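Iodotyrosine deiodinase (Thermotoga neapolitana, PDB 6TYK) catalyses the FMN-dependent reductive dehalogenation of halotyrosines, such as the removal of iodide from 3-iodo-L-tyrosine and 3,5-diiodo-L-tyrosine, and works as a homodimer. Local coordinates at the interface of chains A and B. Sequence-based numbering; all coordinates share one arbitrary frame. Chains: chain A/B, iodotyrosine deiodinase.

Contact 1: the interface of chains A and B. Residues chain A 8-9, 173, 175-179; chain B 35-38, 42, 44.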
# COMPACT_ATOMS: atom_id res chain seq x y z
N ALA A 8 11.95 8.48 -0.82
CA ALA A 8 10.69 8.49 -1.56
C ALA A 8 10.77 9.40 -2.78
O ALA A 8 10.27 9.06 -3.86
CB ALA A 8 9.54 8.92 -0.65
N LYS A 9 11.40 10.55 -2.62
CA LYS A 9 11.48 11.50 -3.71
C LYS A 9 12.31 10.94 -4.86
O LYS A 9 11.94 11.08 -6.03
CB LYS A 9 12.07 12.84 -3.23
CG LYS A 9 11.94 13.93 -4.27
CD LYS A 9 12.55 15.24 -3.82
CE LYS A 9 12.10 16.37 -4.75
NZ LYS A 9 11.77 15.88 -6.12
N LYS A 173 11.67 10.80 -13.25
CA LYS A 173 10.45 10.72 -12.49
C LYS A 173 9.44 11.71 -13.06
O LYS A 173 9.81 12.80 -13.50
CB LYS A 173 10.72 11.05 -11.02
CG LYS A 173 9.58 10.65 -10.11
CD LYS A 173 9.97 10.75 -8.64
CE LYS A 173 8.79 10.37 -7.76
NZ LYS A 173 9.17 10.07 -6.37
N PRO A 175 6.15 14.33 -12.76
CA PRO A 175 5.90 15.35 -11.74
C PRO A 175 4.99 14.88 -10.61
O PRO A 175 4.33 13.84 -10.70
CB PRO A 175 5.20 16.48 -12.52
CG PRO A 175 5.52 16.23 -13.96
CD PRO A 175 5.63 14.74 -14.08
N ARG A 176 5.00 15.64 -9.53
CA ARG A 176 4.02 15.44 -8.47
C ARG A 176 3.30 16.74 -8.21
O ARG A 176 3.92 17.78 -7.98
CB ARG A 176 4.69 14.94 -7.19
CG ARG A 176 5.27 13.53 -7.27
CD ARG A 176 4.19 12.50 -7.54
NE ARG A 176 4.65 11.13 -7.39
CZ ARG A 176 5.32 10.45 -8.32
NH1 ARG A 176 5.64 11.04 -9.48
NH2 ARG A 176 5.68 9.20 -8.10
N ASN A 177 1.97 16.69 -8.24
CA ASN A 177 1.18 17.80 -7.77
C ASN A 177 1.40 17.94 -6.28
O ASN A 177 1.75 16.98 -5.60
CB ASN A 177 -0.30 17.54 -8.03
CG ASN A 177 -0.66 17.72 -9.48
OD1 ASN A 177 -1.08 16.77 -10.15
ND2 ASN A 177 -0.54 18.93 -9.98
N GLU A 178 1.19 19.14 -5.76
CA GLU A 178 1.27 19.36 -4.32
C GLU A 178 0.22 18.50 -3.63
O GLU A 178 -0.88 18.29 -4.16
CB GLU A 178 1.07 20.84 -4.03
CG GLU A 178 0.31 21.17 -2.77
CD GLU A 178 -0.06 22.63 -2.72
OE1 GLU A 178 -1.16 22.96 -2.25
OE2 GLU A 178 0.76 23.46 -3.18
N VAL A 179 0.56 17.98 -2.46
CA VAL A 179 -0.37 17.12 -1.75
C VAL A 179 -1.61 17.93 -1.38
O VAL A 179 -1.54 19.13 -1.11
CB VAL A 179 0.31 16.47 -0.52
CG1 VAL A 179 0.66 17.52 0.51
CG2 VAL A 179 -0.57 15.38 0.07
N ASN B 35 3.05 11.40 -0.89
CA ASN B 35 2.74 11.99 -2.17
C ASN B 35 3.79 11.67 -3.24
O ASN B 35 3.53 11.79 -4.44
CB ASN B 35 2.58 13.51 -1.97
CG ASN B 35 2.04 14.21 -3.20
OD1 ASN B 35 0.96 13.89 -3.69
ND2 ASN B 35 2.79 15.20 -3.69
N GLU B 36 4.98 11.28 -2.79
CA GLU B 36 6.06 10.90 -3.70
C GLU B 36 5.92 9.46 -4.20
O GLU B 36 6.66 9.03 -5.08
CB GLU B 36 7.42 11.06 -3.01
CG GLU B 36 7.84 12.49 -2.80
CD GLU B 36 7.99 13.23 -4.11
OE1 GLU B 36 8.42 12.60 -5.11
OE2 GLU B 36 7.68 14.44 -4.15
N ALA B 37 4.99 8.72 -3.63
CA ALA B 37 4.75 7.35 -4.03
C ALA B 37 4.29 7.26 -5.49
O ALA B 37 3.72 8.21 -6.04
CB ALA B 37 3.73 6.69 -3.12
N PRO B 38 4.53 6.11 -6.12
CA PRO B 38 3.96 5.83 -7.44
C PRO B 38 2.45 5.66 -7.37
O PRO B 38 1.89 5.48 -6.28
CB PRO B 38 4.63 4.52 -7.82
CG PRO B 38 4.87 3.84 -6.52
CD PRO B 38 5.28 4.96 -5.59
N ASN B 42 0.18 7.83 -12.76
CA ASN B 42 0.62 8.98 -11.97
C ASN B 42 -0.52 9.90 -11.56
O ASN B 42 -0.36 11.11 -11.46
CB ASN B 42 1.72 9.76 -12.69
CG ASN B 42 2.44 10.71 -11.76
OD1 ASN B 42 2.62 10.44 -10.59
ND2 ASN B 42 2.84 11.86 -12.29
N GLN B 44 -1.91 10.19 -8.70
CA GLN B 44 -1.83 10.64 -7.31
C GLN B 44 -3.22 10.70 -6.70
O GLN B 44 -3.68 11.77 -6.28
CB GLN B 44 -1.18 12.02 -7.22
CG GLN B 44 0.25 12.06 -7.70
CD GLN B 44 0.81 13.46 -7.67
OE1 GLN B 44 0.81 14.14 -8.67
NE2 GLN B 44 1.26 13.91 -6.50
O HOH W 1 8.64 6.97 -4.50
O HOH W 2 -1.04 15.25 -4.79
O HOH W 3 9.01 14.58 -6.97

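Contact 2: the interface of chains A and B. Residues chain A 28, 31-32, 48, 50; chain B 179, 181-182.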
# COMPACT_ATOMS: atom_id res chain seq x y z
N ILE A 28 15.70 -10.40 -1.30
CA ILE A 28 15.15 -10.91 -0.05
C ILE A 28 15.07 -9.83 1.03
O ILE A 28 14.11 -9.79 1.79
CB ILE A 28 15.95 -12.13 0.48
CG1 ILE A 28 15.84 -13.30 -0.50
CG2 ILE A 28 15.45 -12.54 1.86
CD1 ILE A 28 14.42 -13.78 -0.72
N LEU A 31 11.89 -8.02 0.71
CA LEU A 31 10.76 -8.80 1.18
C LEU A 31 10.71 -8.77 2.70
O LEU A 31 9.64 -8.72 3.30
CB LEU A 31 10.85 -10.24 0.69
CG LEU A 31 10.96 -10.39 -0.82
CD1 LEU A 31 10.84 -11.85 -1.18
CD2 LEU A 31 9.90 -9.57 -1.56
N LYS A 32 11.87 -8.81 3.33
CA LYS A 32 11.95 -8.78 4.79
C LYS A 32 11.44 -7.44 5.34
O LYS A 32 10.74 -7.40 6.34
CB LYS A 32 13.38 -9.03 5.24
CG LYS A 32 13.79 -10.48 5.08
CD LYS A 32 15.24 -10.68 5.45
CE LYS A 32 15.64 -12.14 5.35
NZ LYS A 32 17.07 -12.33 5.70
N PHE A 48 5.15 -14.31 -1.94
CA PHE A 48 6.07 -13.89 -2.98
C PHE A 48 6.51 -15.07 -3.83
O PHE A 48 6.89 -16.12 -3.31
CB PHE A 48 7.27 -13.19 -2.37
CG PHE A 48 6.91 -12.01 -1.53
CD1 PHE A 48 6.43 -10.84 -2.12
CD2 PHE A 48 7.07 -12.05 -0.15
CE1 PHE A 48 6.11 -9.74 -1.35
CE2 PHE A 48 6.74 -10.95 0.63
CZ PHE A 48 6.27 -9.80 0.03
N ILE A 50 9.23 -15.65 -6.85
CA ILE A 50 10.35 -15.07 -7.57
C ILE A 50 10.56 -15.84 -8.86
O ILE A 50 10.95 -17.01 -8.84
CB ILE A 50 11.63 -15.11 -6.72
CG1 ILE A 50 11.39 -14.41 -5.38
CG2 ILE A 50 12.80 -14.50 -7.49
CD1 ILE A 50 12.54 -14.56 -4.41
N VAL B 179 9.61 -14.51 6.07
CA VAL B 179 9.15 -14.63 4.70
C VAL B 179 9.58 -15.98 4.14
O VAL B 179 10.74 -16.37 4.26
CB VAL B 179 9.70 -13.51 3.80
CG1 VAL B 179 9.00 -12.20 4.09
CG2 VAL B 179 11.20 -13.37 3.99
N VAL B 181 9.69 -17.64 0.59
CA VAL B 181 9.52 -17.36 -0.82
C VAL B 181 9.33 -18.64 -1.61
O VAL B 181 9.68 -19.73 -1.15
CB VAL B 181 10.73 -16.58 -1.38
CG1 VAL B 181 10.53 -16.29 -2.85
CG2 VAL B 181 10.91 -15.29 -0.61
N ARG B 182 8.74 -18.50 -2.79
CA ARG B 182 8.69 -19.59 -3.75
C ARG B 182 9.41 -19.13 -5.00
O ARG B 182 9.57 -17.93 -5.22
CB ARG B 182 7.24 -19.96 -4.05
CG ARG B 182 6.54 -20.69 -2.91
CD ARG B 182 5.08 -20.92 -3.24
NE ARG B 182 4.42 -21.82 -2.29
CZ ARG B 182 3.74 -21.40 -1.23
NH1 ARG B 182 3.62 -20.10 -0.97
NH2 ARG B 182 3.16 -22.29 -0.43
O HOH W 4 5.28 -17.79 -1.52

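Contact 3: the interface of chains A and B. Residues chain A 4, 7-8, 33, 119, 122-123, 126-127; chain B 4, 7-8, 33, 119, 122-123, 126-127.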
# COMPACT_ATOMS: atom_id res chain seq x y z
N LEU A 4 13.57 9.93 5.02
CA LEU A 4 12.71 9.05 4.25
C LEU A 4 12.17 9.80 3.03
O LEU A 4 12.02 9.23 1.95
CB LEU A 4 11.55 8.55 5.10
CG LEU A 4 10.60 7.57 4.42
CD1 LEU A 4 11.32 6.26 4.13
CD2 LEU A 4 9.37 7.33 5.27
N LEU A 7 14.40 9.50 0.10
CA LEU A 7 14.33 8.18 -0.51
C LEU A 7 13.08 8.07 -1.38
O LEU A 7 13.14 7.63 -2.54
CB LEU A 7 14.30 7.11 0.58
CG LEU A 7 14.35 5.66 0.12
CD1 LEU A 7 15.72 5.31 -0.47
CD2 LEU A 7 14.01 4.75 1.28
N ALA A 8 11.95 8.48 -0.82
CA ALA A 8 10.69 8.49 -1.56
C ALA A 8 10.77 9.40 -2.78
O ALA A 8 10.27 9.06 -3.86
CB ALA A 8 9.54 8.92 -0.65
N VAL A 33 11.77 -6.36 4.66
CA VAL A 33 11.25 -5.06 5.03
C VAL A 33 9.73 -5.04 4.87
O VAL A 33 9.00 -4.65 5.78
CB VAL A 33 11.88 -3.94 4.21
CG1 VAL A 33 11.22 -2.63 4.56
CG2 VAL A 33 13.39 -3.88 4.48
N LEU A 119 -0.15 -1.98 0.82
CA LEU A 119 0.60 -1.23 1.83
C LEU A 119 2.03 -1.79 1.92
O LEU A 119 3.01 -1.04 1.88
CB LEU A 119 -0.13 -1.35 3.15
CG LEU A 119 0.31 -0.44 4.29
CD1 LEU A 119 -0.80 -0.39 5.32
CD2 LEU A 119 1.58 -0.95 4.92
N GLY A 122 4.31 -0.79 -0.81
CA GLY A 122 4.93 0.51 -0.56
C GLY A 122 6.24 0.37 0.20
O GLY A 122 7.24 0.96 -0.19
N TYR A 123 6.24 -0.44 1.27
CA TYR A 123 7.47 -0.72 1.99
C TYR A 123 8.50 -1.32 1.04
O TYR A 123 9.67 -0.94 1.02
CB TYR A 123 7.23 -1.75 3.10
CG TYR A 123 6.66 -1.24 4.41
CD1 TYR A 123 5.69 -0.25 4.46
CD2 TYR A 123 7.08 -1.81 5.60
CE1 TYR A 123 5.17 0.17 5.67
CE2 TYR A 123 6.57 -1.40 6.82
CZ TYR A 123 5.62 -0.40 6.84
OH TYR A 123 5.10 0.02 8.04
N LEU A 126 10.32 1.05 -1.41
CA LEU A 126 11.32 1.85 -0.73
C LEU A 126 12.57 1.03 -0.41
O LEU A 126 13.69 1.52 -0.54
CB LEU A 126 10.74 2.49 0.54
CG LEU A 126 9.70 3.57 0.25
CD1 LEU A 126 8.94 3.95 1.51
CD2 LEU A 126 10.36 4.78 -0.38
N ALA A 127 12.38 -0.22 -0.01
CA ALA A 127 13.51 -1.10 0.29
C ALA A 127 14.35 -1.38 -0.95
O ALA A 127 15.58 -1.40 -0.89
CB ALA A 127 13.03 -2.41 0.94
N LEU B 4 16.20 1.53 6.72
CA LEU B 4 14.78 1.35 6.43
C LEU B 4 14.22 0.13 7.16
O LEU B 4 13.10 0.17 7.68
CB LEU B 4 14.54 1.24 4.93
CG LEU B 4 13.07 1.14 4.53
CD1 LEU B 4 12.33 2.43 4.83
CD2 LEU B 4 12.94 0.79 3.06
N LEU B 7 13.38 0.99 10.71
CA LEU B 7 12.16 1.78 10.76
C LEU B 7 10.92 0.89 10.66
O LEU B 7 9.99 0.98 11.46
CB LEU B 7 12.18 2.80 9.62
CG LEU B 7 11.29 4.04 9.67
CD1 LEU B 7 11.61 4.90 10.89
CD2 LEU B 7 11.48 4.85 8.40
N ALA B 8 10.92 0.00 9.66
CA ALA B 8 9.82 -0.92 9.43
C ALA B 8 9.67 -1.90 10.58
O ALA B 8 8.55 -2.20 11.02
CB ALA B 8 10.03 -1.67 8.13
N VAL B 33 5.79 12.79 2.01
CA VAL B 33 6.47 11.54 1.70
C VAL B 33 5.54 10.64 0.91
O VAL B 33 5.90 10.11 -0.15
CB VAL B 33 6.94 10.82 2.97
CG1 VAL B 33 7.47 9.44 2.63
CG2 VAL B 33 8.02 11.63 3.68
N LEU B 119 -0.71 1.67 -1.26
CA LEU B 119 0.73 1.72 -1.41
C LEU B 119 1.26 3.00 -0.74
O LEU B 119 2.22 2.97 0.05
CB LEU B 119 1.07 1.67 -2.89
CG LEU B 119 2.52 1.50 -3.32
CD1 LEU B 119 2.57 1.03 -4.77
CD2 LEU B 119 3.31 2.80 -3.15
N GLY B 122 1.52 2.94 2.94
CA GLY B 122 2.74 2.31 3.40
C GLY B 122 3.84 3.35 3.61
O GLY B 122 4.50 3.38 4.65
N TYR B 123 4.03 4.22 2.61
CA TYR B 123 4.99 5.31 2.75
C TYR B 123 4.66 6.17 3.95
O TYR B 123 5.53 6.55 4.72
CB TYR B 123 4.93 6.22 1.52
CG TYR B 123 5.70 5.79 0.30
CD1 TYR B 123 5.74 4.46 -0.12
CD2 TYR B 123 6.34 6.74 -0.50
CE1 TYR B 123 6.43 4.09 -1.26
CE2 TYR B 123 7.02 6.39 -1.63
CZ TYR B 123 7.06 5.06 -2.02
OH TYR B 123 7.75 4.74 -3.16
N LEU B 126 5.48 4.75 7.43
CA LEU B 126 6.92 4.79 7.69
C LEU B 126 7.36 6.20 8.03
O LEU B 126 8.21 6.41 8.90
CB LEU B 126 7.70 4.25 6.50
CG LEU B 126 7.57 2.74 6.31
CD1 LEU B 126 8.14 2.36 4.95
CD2 LEU B 126 8.31 2.01 7.42
N ALA B 127 6.79 7.19 7.35
CA ALA B 127 7.11 8.58 7.61
C ALA B 127 6.68 9.00 9.01
O ALA B 127 7.41 9.70 9.70
CB ALA B 127 6.47 9.48 6.56
O HOH W 5 8.64 6.97 -4.50
O HOH W 6 6.04 -1.65 10.06

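Contact 1: the interface of chains A and B
Helix 4-10 and the loop 173-179 of chain A meet the end of helix 24-35 of chain B, the loop that follows it, B:Asn42 at the end of 3-10 helix 40-42, and B:Gln44 in the loop beyond. A:Arg176, its CG beside the backbone N and its chain bent at chi2 (-62°), lays its guanidinium against the backbone oxygens of the helix end and the following loop. Its NH2 bonds to B:Ala37 O at 3.0 Å, the donor standing above the carbonyl plane, while B:Asn35 O lies at the edge of the group. B:Asn42 OD1 sits over one guanidinium face and A:Lys173 CE over the other, both displaced toward the rim. The extended A:Lys173 crosses B:Glu36 at about a right angle; its NZ makes a salt bridge with the carboxylate, hydrogen-bonding to B:Glu36 OE1, 2.9 Å away, on the lone pair anti to the other oxygen, and also reaches B:Glu36 O and A:Lys9 O. B:Asn42 ND2 donates almost straight (176°) to A:Pro175 O, and B:Gln44 OE1 accepts from A:Asn177 N at 2.8 Å. A:Asn177 O is gripped by both B:Gln44 NE2 and B:Asn35 ND2, the latter nearly along the C=O axis. The site lies where one subunit's C-terminal segment, carrying FMN-binding A:Arg176, crosses onto the other.

Contact 2: the interface of chains A and B
B:Val181 points its two methyl branches at different elements of chain A, a compact example of how a C-terminal arm is packed onto a partner subunit. With CG1 anti to the backbone N (chi1 -180°), that branch is turned to A:Ile50 of strand 46-51, whose side chain it crosses at about a right angle. CG2, beside the backbone N, faces helix 24-35 instead: it lies 3.5 Å from A:Leu31 CD1, a tight fit, and 3.8 Å from A:Ile28 CD1. A:Leu31 is forked in turn, since its other methyl, CD2, covers the centre of the A:Phe48 ring from 3.6 Å above the plane. The helix and the strand are thereby packed together behind the valine. B:Val179 directs CG1 at A:Leu31 O and sets CG2 across the aliphatic A:Lys32 CG at 4.0 Å. The main chain fixes the register. B:Arg182 N donates to A:Phe48 O at 3.1 Å, and A:Ile50 N donates back to B:Arg182 O at 2.8 Å, almost straight (176° at H), both in the carbonyl planes. A water joins A:Phe48 O to B:Arg182 NH1. The site adds strand 182-183 of chain B, running parallel, to the edge of strand 46-51 in chain A, tying the two subunits of the homodimer together.

Contact 3: the interface of chains A and B
Apolar packing dominates this two-fold symmetric meeting of the helices 113-130, flanked by helices 4-10 and 24-35, and within this patch no N or O of one chain lies in bonding range of the other. At its middle A:Leu126 and B:Leu126 touch tip to tip, CD1 to CD1 at 3.9 Å. The N-terminal leucines reach in from the flank: B:Leu4, CG anti to the backbone N (chi1 -177°), presses CD2 onto A:Ala127 CA, and A:Leu4 CD2 does the same at B:Ala127 CA, 3.5 Å away, a tight contact. The leucine tips also meet CG1 of A:Val33 and B:Val33. The helix backbones approach closely at A:Leu119 O and B:Gly122 CA, 3.7 Å apart, and at the twin pair; each glycine CA also packs on the opposite leucine's CG and CD2.

The aromatic contacts are CH-pi. B:Leu126 CD1 lies over the A:Tyr123 ring, 3.8 Å from its centroid and offset toward the rim, and A:Leu126 treats B:Tyr123 alike. Each tyrosine has CG beside its backbone N (chi1 -82°). B:Gly122 CA borders the A:Tyr123 ring in plane at its edge; B:Ala8 CB packs on A:Tyr123 CE2 from the face that B:Leu126 covers, 3.7 Å away.

Polar links pass through water, one molecule joining each phenol hydroxyl to the partner's helix 4-10: A:Tyr123 OH lies 2.8 Å from a water oxygen that sits 2.7 Å from the backbone oxygen B:Ala8 O.

Contact 3 lies near the two-fold axis, with contact 1 about 14 Å and contact 2 about 17 Å from it, measured between the centres of their C-alpha atoms; contacts 1 and 2 are about 27 Å apart. A:Ala8 belongs to contacts 1 and 3, joining the polar rim to the apolar centre, while helix 24-35 takes part in all three. A:Val179 appears in contact 1 and B:Val179 in contact 2, so by symmetry each C-terminal arm runs through both kinds of site. The homodimer thus combines an apolar helical centre with reciprocal arm exchange, which brings an FMN-binding arginine to the boundary between subunits.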